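Long-range contacts in tubulin binding cofactor C (PDB 5AJ8), which probably acts as a chaperone in tubulin folding and assembly of the alpha/beta-tubulin dimer, this chain being the C-terminal domain of the protein: residues Ser24-Val29 with Leu42-Ser47; Ala48-Cys53 with His63-Lys68; Trp78-Pro83 with Gly124-Thr129. The protein carries 1 engineered substitution. All blocks are in the same frame, centred on the assembly; numbering follows the deposited sequence.

Contact 1 of 3, residues Ser24-Val29 with Leu42-Ser47; sequences SHSKGV and LPIAGS
The imidazole of His25 is approached obliquely by a methyl of Leu42, His25 CD2 lying 3.6 Å from Leu42 CD1. On one face of the ring, and offset toward its rim, sits the hydroxyl Ser24 OG, which touches the same Leu42 methyl. At the ring's outer end NE2 is hydrogen-bonded to the backbone N of Glu108, and this bond probably limits the ring's rotation. CG of His25 stands between the backbone N and the carbonyl carbon (chi1 42°), while its CB rests 3.3 Å from Pro43 O. Trp119 of helix 116-122 packs on Leu42 and Pro43. The two segments are equivalent corners on successive turns of a parallel beta-helix, the fold expected of a cofactor C domain, and each leads into a strand of the same sheet. Where the corners stack, Ala45 N donates to Ser26 O at 2.9 Å, moderately bent at 153°. Ala45 is the centre of an inverse gamma turn, closed by a weak bond from Gly46 N to Ile44 O. Ile44 packs against the 26-28 backbone: its CG2 lies 3.4 Å from Ser26 O and also touches Gly28 N. The other branch, with CG1 anti to the carbonyl carbon (chi1 -51°), ends in CD1, which reaches Ser24 O and, at 3.8 Å, Val29 CG1. Beyond the turn, Val29 N donates to Ser47 O at 3.0 Å. One water donates to Lys27 O at 2.6 Å and accepts from Ser47 N at 2.8 Å, bridging the backbones where they stand too far apart for a direct bond. Lys27 O also takes a nearly straight CA-H...O contact from Gly46 CA.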
# COMPACT_ATOMS: atom_id res chain seq x y z
N SER A 24 -10.63 3.55 3.11
CA SER A 24 -10.84 4.93 2.62
C SER A 24 -9.69 5.86 3.07
O SER A 24 -8.81 5.46 3.83
CB SER A 24 -12.22 5.48 3.05
OG SER A 24 -12.58 6.62 2.27
N HIS A 25 -9.68 7.07 2.52
CA HIS A 25 -8.65 8.08 2.83
C HIS A 25 -8.76 8.51 4.29
O HIS A 25 -9.85 8.60 4.83
CB HIS A 25 -8.69 9.29 1.89
CG HIS A 25 -10.07 9.80 1.58
ND1 HIS A 25 -10.78 10.62 2.43
CD2 HIS A 25 -10.88 9.55 0.52
CE1 HIS A 25 -11.96 10.88 1.89
NE2 HIS A 25 -12.05 10.24 0.74
N SER A 26 -7.62 8.75 4.93
CA SER A 26 -7.56 9.20 6.31
C SER A 26 -6.15 9.69 6.57
O SER A 26 -5.34 9.68 5.66
CB SER A 26 -7.91 8.04 7.27
OG SER A 26 -6.85 7.11 7.38
N LYS A 27 -5.85 10.06 7.82
CA LYS A 27 -4.51 10.53 8.18
C LYS A 27 -3.59 9.44 8.74
O LYS A 27 -2.47 9.73 9.19
CB LYS A 27 -4.60 11.65 9.24
CG LYS A 27 -5.55 12.79 8.89
CD LYS A 27 -4.89 13.79 7.97
CE LYS A 27 -5.58 15.14 8.01
NZ LYS A 27 -4.97 16.09 7.03
N GLY A 28 -4.05 8.19 8.76
CA GLY A 28 -3.26 7.09 9.33
C GLY A 28 -4.04 5.79 9.35
O GLY A 28 -5.24 5.80 9.61
N VAL A 29 -3.38 4.70 9.00
CA VAL A 29 -3.98 3.38 9.08
C VAL A 29 -3.05 2.33 9.70
O VAL A 29 -1.81 2.41 9.61
CB VAL A 29 -4.55 2.86 7.72
CG1 VAL A 29 -5.55 3.84 7.14
CG2 VAL A 29 -3.45 2.62 6.71
N LEU A 42 -7.33 4.02 -0.73
CA LEU A 42 -7.26 5.39 -1.21
C LEU A 42 -6.04 6.05 -0.51
O LEU A 42 -5.58 5.58 0.53
CB LEU A 42 -8.56 6.13 -0.92
CG LEU A 42 -9.84 5.55 -1.54
CD1 LEU A 42 -11.05 6.39 -1.20
CD2 LEU A 42 -9.71 5.39 -3.06
N PRO A 43 -5.48 7.10 -1.11
CA PRO A 43 -4.28 7.71 -0.52
C PRO A 43 -4.46 8.10 0.94
O PRO A 43 -5.46 8.68 1.28
CB PRO A 43 -4.03 8.94 -1.42
CG PRO A 43 -4.62 8.55 -2.75
CD PRO A 43 -5.83 7.72 -2.41
N ILE A 44 -3.49 7.75 1.79
CA ILE A 44 -3.48 8.08 3.22
C ILE A 44 -2.51 9.23 3.45
O ILE A 44 -1.36 9.15 3.03
CB ILE A 44 -3.00 6.87 4.02
CG1 ILE A 44 -3.79 5.60 3.65
CG2 ILE A 44 -3.07 7.14 5.51
CD1 ILE A 44 -5.27 5.73 3.89
N ALA A 45 -2.98 10.30 4.08
CA ALA A 45 -2.18 11.48 4.30
C ALA A 45 -1.50 11.34 5.64
O ALA A 45 -1.73 12.11 6.56
CB ALA A 45 -3.04 12.74 4.25
N GLY A 46 -0.67 10.31 5.75
CA GLY A 46 0.00 9.93 7.01
C GLY A 46 0.61 8.54 6.85
O GLY A 46 0.89 8.11 5.74
N SER A 47 0.85 7.85 7.96
CA SER A 47 1.51 6.58 7.88
C SER A 47 0.53 5.40 7.75
O SER A 47 -0.62 5.47 8.17
CB SER A 47 2.48 6.38 9.05
OG SER A 47 1.84 6.58 10.28
O HOH W 1 -0.32 8.83 10.36
O HOH W 2 -0.27 4.24 11.15

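Contact 2 of 3, residues Ala48-Cys53 with His63-Lys68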
# COMPACT_ATOMS: atom_id res chain seq x y z
N ALA A 48 1.03 4.34 7.13
CA ALA A 48 0.35 3.06 7.01
C ALA A 48 1.27 2.01 7.63
O ALA A 48 2.44 1.93 7.31
CB ALA A 48 0.09 2.74 5.55
N PHE A 49 0.72 1.23 8.56
CA PHE A 49 1.44 0.18 9.25
C PHE A 49 0.70 -1.14 9.05
O PHE A 49 -0.46 -1.24 9.40
CB PHE A 49 1.55 0.52 10.72
CG PHE A 49 2.41 -0.44 11.51
CD1 PHE A 49 3.77 -0.27 11.59
CD2 PHE A 49 1.83 -1.49 12.19
CE1 PHE A 49 4.55 -1.15 12.34
CE2 PHE A 49 2.60 -2.36 12.93
CZ PHE A 49 3.96 -2.20 13.00
N LEU A 50 1.36 -2.12 8.43
CA LEU A 50 0.81 -3.47 8.29
C LEU A 50 1.59 -4.44 9.19
O LEU A 50 2.82 -4.41 9.21
CB LEU A 50 0.87 -3.94 6.84
CG LEU A 50 -0.00 -3.21 5.80
CD1 LEU A 50 0.65 -1.92 5.31
CD2 LEU A 50 -0.28 -4.12 4.62
N SER A 51 0.87 -5.29 9.92
CA SER A 51 1.51 -6.30 10.73
C SER A 51 0.82 -7.66 10.63
O SER A 51 -0.40 -7.76 10.53
CB SER A 51 1.54 -5.86 12.20
OG SER A 51 0.23 -5.55 12.63
N ASN A 52 1.62 -8.69 10.63
CA ASN A 52 1.11 -10.05 10.62
C ASN A 52 0.15 -10.34 9.47
O ASN A 52 -0.86 -10.99 9.65
CB ASN A 52 0.47 -10.36 11.97
CG ASN A 52 1.41 -10.11 13.13
OD1 ASN A 52 1.06 -9.43 14.10
ND2 ASN A 52 2.61 -10.65 13.04
N CYS A 53 0.47 -9.81 8.29
CA CYS A 53 -0.31 -10.09 7.11
C CYS A 53 0.44 -11.09 6.25
O CYS A 53 1.66 -11.03 6.17
CB CYS A 53 -0.57 -8.81 6.31
SG CYS A 53 -1.63 -7.62 7.14
N HIS A 63 2.40 8.62 3.29
CA HIS A 63 3.62 9.39 3.63
C HIS A 63 4.76 8.51 4.15
O HIS A 63 5.95 8.69 3.78
CB HIS A 63 3.29 10.42 4.69
CG HIS A 63 2.38 11.48 4.23
ND1 HIS A 63 2.12 12.61 4.98
CD2 HIS A 63 1.65 11.60 3.10
CE1 HIS A 63 1.26 13.37 4.33
NE2 HIS A 63 0.96 12.78 3.19
N GLN A 64 4.39 7.57 5.03
CA GLN A 64 5.31 6.54 5.53
C GLN A 64 4.64 5.17 5.47
O GLN A 64 3.44 5.07 5.67
CB GLN A 64 5.73 6.84 6.95
CG GLN A 64 6.45 8.16 7.13
CD GLN A 64 5.51 9.30 7.50
OE1 GLN A 64 4.38 9.08 7.89
NE2 GLN A 64 5.98 10.51 7.33
N LEU A 65 5.43 4.14 5.17
CA LEU A 65 4.94 2.77 5.09
C LEU A 65 5.84 1.88 5.94
O LEU A 65 7.05 1.87 5.76
CB LEU A 65 4.91 2.26 3.66
CG LEU A 65 4.44 0.82 3.42
CD1 LEU A 65 3.06 0.57 4.00
CD2 LEU A 65 4.44 0.46 1.94
N ARG A 66 5.25 1.16 6.88
CA ARG A 66 6.01 0.19 7.67
C ARG A 66 5.30 -1.16 7.74
O ARG A 66 4.11 -1.24 7.99
CB ARG A 66 6.30 0.73 9.07
CG ARG A 66 7.12 -0.25 9.91
CD ARG A 66 8.03 0.46 10.90
NE ARG A 66 8.87 -0.46 11.68
CZ ARG A 66 9.89 -0.07 12.44
NH1 ARG A 66 10.24 1.22 12.51
NH2 ARG A 66 10.57 -0.95 13.15
N LEU A 67 6.06 -2.21 7.53
CA LEU A 67 5.53 -3.57 7.60
C LEU A 67 6.32 -4.43 8.61
O LEU A 67 7.54 -4.40 8.64
CB LEU A 67 5.53 -4.24 6.23
CG LEU A 67 4.62 -3.59 5.19
CD1 LEU A 67 5.44 -2.78 4.21
CD2 LEU A 67 3.84 -4.64 4.44
N LYS A 68 5.60 -5.19 9.42
CA LYS A 68 6.22 -6.02 10.44
C LYS A 68 5.57 -7.41 10.44
O LYS A 68 4.37 -7.53 10.48
CB LYS A 68 6.09 -5.41 11.83
CG LYS A 68 6.69 -6.28 12.92
CD LYS A 68 6.80 -5.56 14.25
CE LYS A 68 7.53 -6.44 15.25
NZ LYS A 68 7.53 -5.81 16.60
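Strands 48-51 and 64-68 are neighbouring rungs in one parallel sheet of the beta-helix, Ala48 standing beside Leu65 and Ser51 beside Lys68, with their short axes 11° apart. Five backbone bonds form the parallel ladder: Ala48 N and Leu50 N donate to Gln64 O and Arg66 O, Arg66 N and Lys68 N return to Ala48 O and Leu50 O, and Asn52 N closes the run on Lys68 O at 3.0 Å. Between them CA-H...O contacts share the same acceptors, the shortest from Ser51 CA to Lys68 O at 3.1 Å.

Apolar packing lies on the face of Ala48, Leu50, Leu65 and Leu67, turned to the inside of the helix. Leu65 CD1 wedges in at 3.7 Å from Leu50 CD1 and also meets Ala48 CB, whereas Leu67 runs beside Leu50 with CD2 3.9 Å from Leu50 CB. Val77 touches Leu65, and Leu73 and Met75 touch Leu67, all from strand 73-79 of the opposing sheet.

On the outer face, Phe49, Arg66 and Lys68 line up pointing the same way. Arg66 CB, CG and CD lie beside the Phe49 ring, and NH2 makes a salt bridge to Glu86 OE1; ring and guanidinium planes are 40° apart. Phe49 CG is anti to the backbone N (chi1 -174°), and in the ring CE1 lies 3.6 Å from Arg66 CG and CZ 4.0 Å from Lys68 CB.

Contact 3 of 3, residues Trp78-Pro83 with Gly124-Thr129; sequences WCASTP and GEIEDT
At the end of strand 73-79 the beta-helix is covered by the linker between helices 116-122 and 129-132, and the contact is formed by Trp78 near the strand end and Ala80 in the turn just after it with Ile126 of the linker and Thr129, the first residue of helix 129-132. Trp78 projects toward the linker with CG anti to the backbone N (chi1 -165°). The benzene end of its indole reaches the start of the second helix: CZ2 is 3.3 Å from Thr129 O, which lies at the ring edge near its plane, and 3.7 Å from Thr129 CB. At the pyrrole end, CD1 has a looser, oblique neighbour in Ile126 CD1 at 4.3 Å. That same methyl is the tip of an extended isoleucine branch (chi2 -176°) and lies 3.8 Å from Ala80 N and 4.0 Å from Ala80 CB, so a single carbon spans the indole and the turn that follows the strand. Ile126 also packs on Val120 of helix 116-122, with which it shares a backbone hydrogen bond, and touches His63; the indole packs further on His116, Ala117 and Val120. Asp128 caps Arg131 N through OD1, at the helix start that carries Thr129. Trp78 NE1 is hydrogen-bonded to Thr132 OG1, one helical turn on from Thr129. The strand end and linker are thus joined mainly by dispersion, while the indole N-H gives a directional tie to the helix. The position of Thr129 O near the ring plane, at the CZ2 edge, is consistent with a weak electrostatic attraction to the ring's polarised C-H edge.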
# COMPACT_ATOMS: atom_id res chain seq x y z
N TRP A 78 2.94 3.93 -3.50
CA TRP A 78 3.41 5.30 -3.75
C TRP A 78 3.65 5.92 -2.38
O TRP A 78 2.70 6.24 -1.66
CB TRP A 78 2.40 6.11 -4.57
CG TRP A 78 2.95 7.43 -5.18
CD1 TRP A 78 3.78 8.35 -4.59
CD2 TRP A 78 2.67 7.93 -6.49
NE1 TRP A 78 4.04 9.37 -5.47
CE2 TRP A 78 3.37 9.14 -6.64
CE3 TRP A 78 1.93 7.44 -7.57
CZ2 TRP A 78 3.33 9.89 -7.83
CZ3 TRP A 78 1.89 8.17 -8.74
CH2 TRP A 78 2.59 9.38 -8.87
N CYS A 79 4.91 6.07 -2.02
CA CYS A 79 5.28 6.51 -0.70
C CYS A 79 6.17 7.73 -0.74
O CYS A 79 7.10 7.76 -1.52
CB CYS A 79 6.03 5.40 0.03
SG CYS A 79 6.10 5.68 1.82
N ALA A 80 5.93 8.69 0.14
CA ALA A 80 6.76 9.89 0.25
C ALA A 80 8.12 9.56 0.81
O ALA A 80 9.02 10.35 0.67
CB ALA A 80 6.10 10.94 1.11
N SER A 81 8.26 8.42 1.48
CA SER A 81 9.56 8.01 2.01
C SER A 81 9.86 6.53 1.68
O SER A 81 9.02 5.83 1.15
CB SER A 81 9.64 8.30 3.53
OG SER A 81 8.55 7.74 4.26
N THR A 82 11.06 6.08 1.99
CA THR A 82 11.41 4.67 1.79
C THR A 82 10.61 3.72 2.73
O THR A 82 10.63 3.88 3.93
CB THR A 82 12.93 4.50 1.95
OG1 THR A 82 13.57 5.22 0.91
CG2 THR A 82 13.32 3.04 1.87
N PRO A 83 9.86 2.77 2.18
CA PRO A 83 9.19 1.77 3.03
C PRO A 83 10.17 1.02 3.92
O PRO A 83 11.31 0.76 3.49
CB PRO A 83 8.54 0.82 2.01
CG PRO A 83 8.31 1.68 0.80
CD PRO A 83 9.49 2.61 0.76
N GLY A 124 -3.79 12.31 -1.08
CA GLY A 124 -2.66 11.89 -0.26
C GLY A 124 -1.82 13.00 0.34
O GLY A 124 -1.03 12.77 1.27
N GLU A 125 -1.94 14.19 -0.21
CA GLU A 125 -1.15 15.34 0.23
C GLU A 125 0.36 15.13 0.09
O GLU A 125 1.13 15.57 0.93
CB GLU A 125 -1.52 15.75 1.66
CG GLU A 125 -2.99 16.19 1.80
CD GLU A 125 -3.44 16.38 3.24
OE1 GLU A 125 -2.63 16.31 4.19
OE2 GLU A 125 -4.64 16.62 3.44
N ILE A 126 0.78 14.44 -0.96
CA ILE A 126 2.20 14.36 -1.28
C ILE A 126 2.38 15.41 -2.36
O ILE A 126 1.83 15.27 -3.44
CB ILE A 126 2.63 12.97 -1.78
CG1 ILE A 126 2.30 11.92 -0.71
CG2 ILE A 126 4.10 12.96 -2.19
CD1 ILE A 126 2.76 10.53 -1.03
N GLU A 127 3.13 16.46 -2.04
CA GLU A 127 3.31 17.57 -2.97
C GLU A 127 4.27 17.18 -4.10
O GLU A 127 3.98 17.44 -5.26
CB GLU A 127 3.79 18.83 -2.23
CG GLU A 127 4.14 19.98 -3.18
CD GLU A 127 4.27 21.35 -2.50
OE1 GLU A 127 4.87 21.44 -1.40
OE2 GLU A 127 3.79 22.34 -3.08
N ASP A 128 5.39 16.54 -3.76
CA ASP A 128 6.40 16.22 -4.78
C ASP A 128 6.18 14.82 -5.37
O ASP A 128 6.89 13.88 -5.02
CB ASP A 128 7.82 16.35 -4.21
CG ASP A 128 8.88 16.33 -5.31
OD1 ASP A 128 8.55 16.04 -6.50
OD2 ASP A 128 10.05 16.64 -4.98
N THR A 129 5.20 14.72 -6.27
CA THR A 129 4.83 13.46 -6.88
C THR A 129 5.93 12.88 -7.81
O THR A 129 6.14 11.66 -7.82
CB THR A 129 3.48 13.58 -7.62
OG1 THR A 129 3.54 14.67 -8.54
CG2 THR A 129 2.32 13.83 -6.63

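From the N terminus, contact 1 closes first, bringing corner 42-47 back beside 24-29 after one turn of the beta-helix. Contact 2 follows at once: segment 48-53 continues directly from 42-47, and the next turn returns as 63-68. Contact 3 closes a far larger loop of 40 residues, in which the chain first adds strands 84-86 and 91-95 to the coils, then forms helix 116-122 and returns. All three are in series; none nests or crosses. Backbone bonds Gly46-His63 and Val29-Phe49 tie contacts 1 and 2. His63 also hydrogen-bonds Gly124 and Ser81 of contact 3, and Gly124 and Glu125 pack against Pro43 and Ala45, so the loop between the two helices spans several coils.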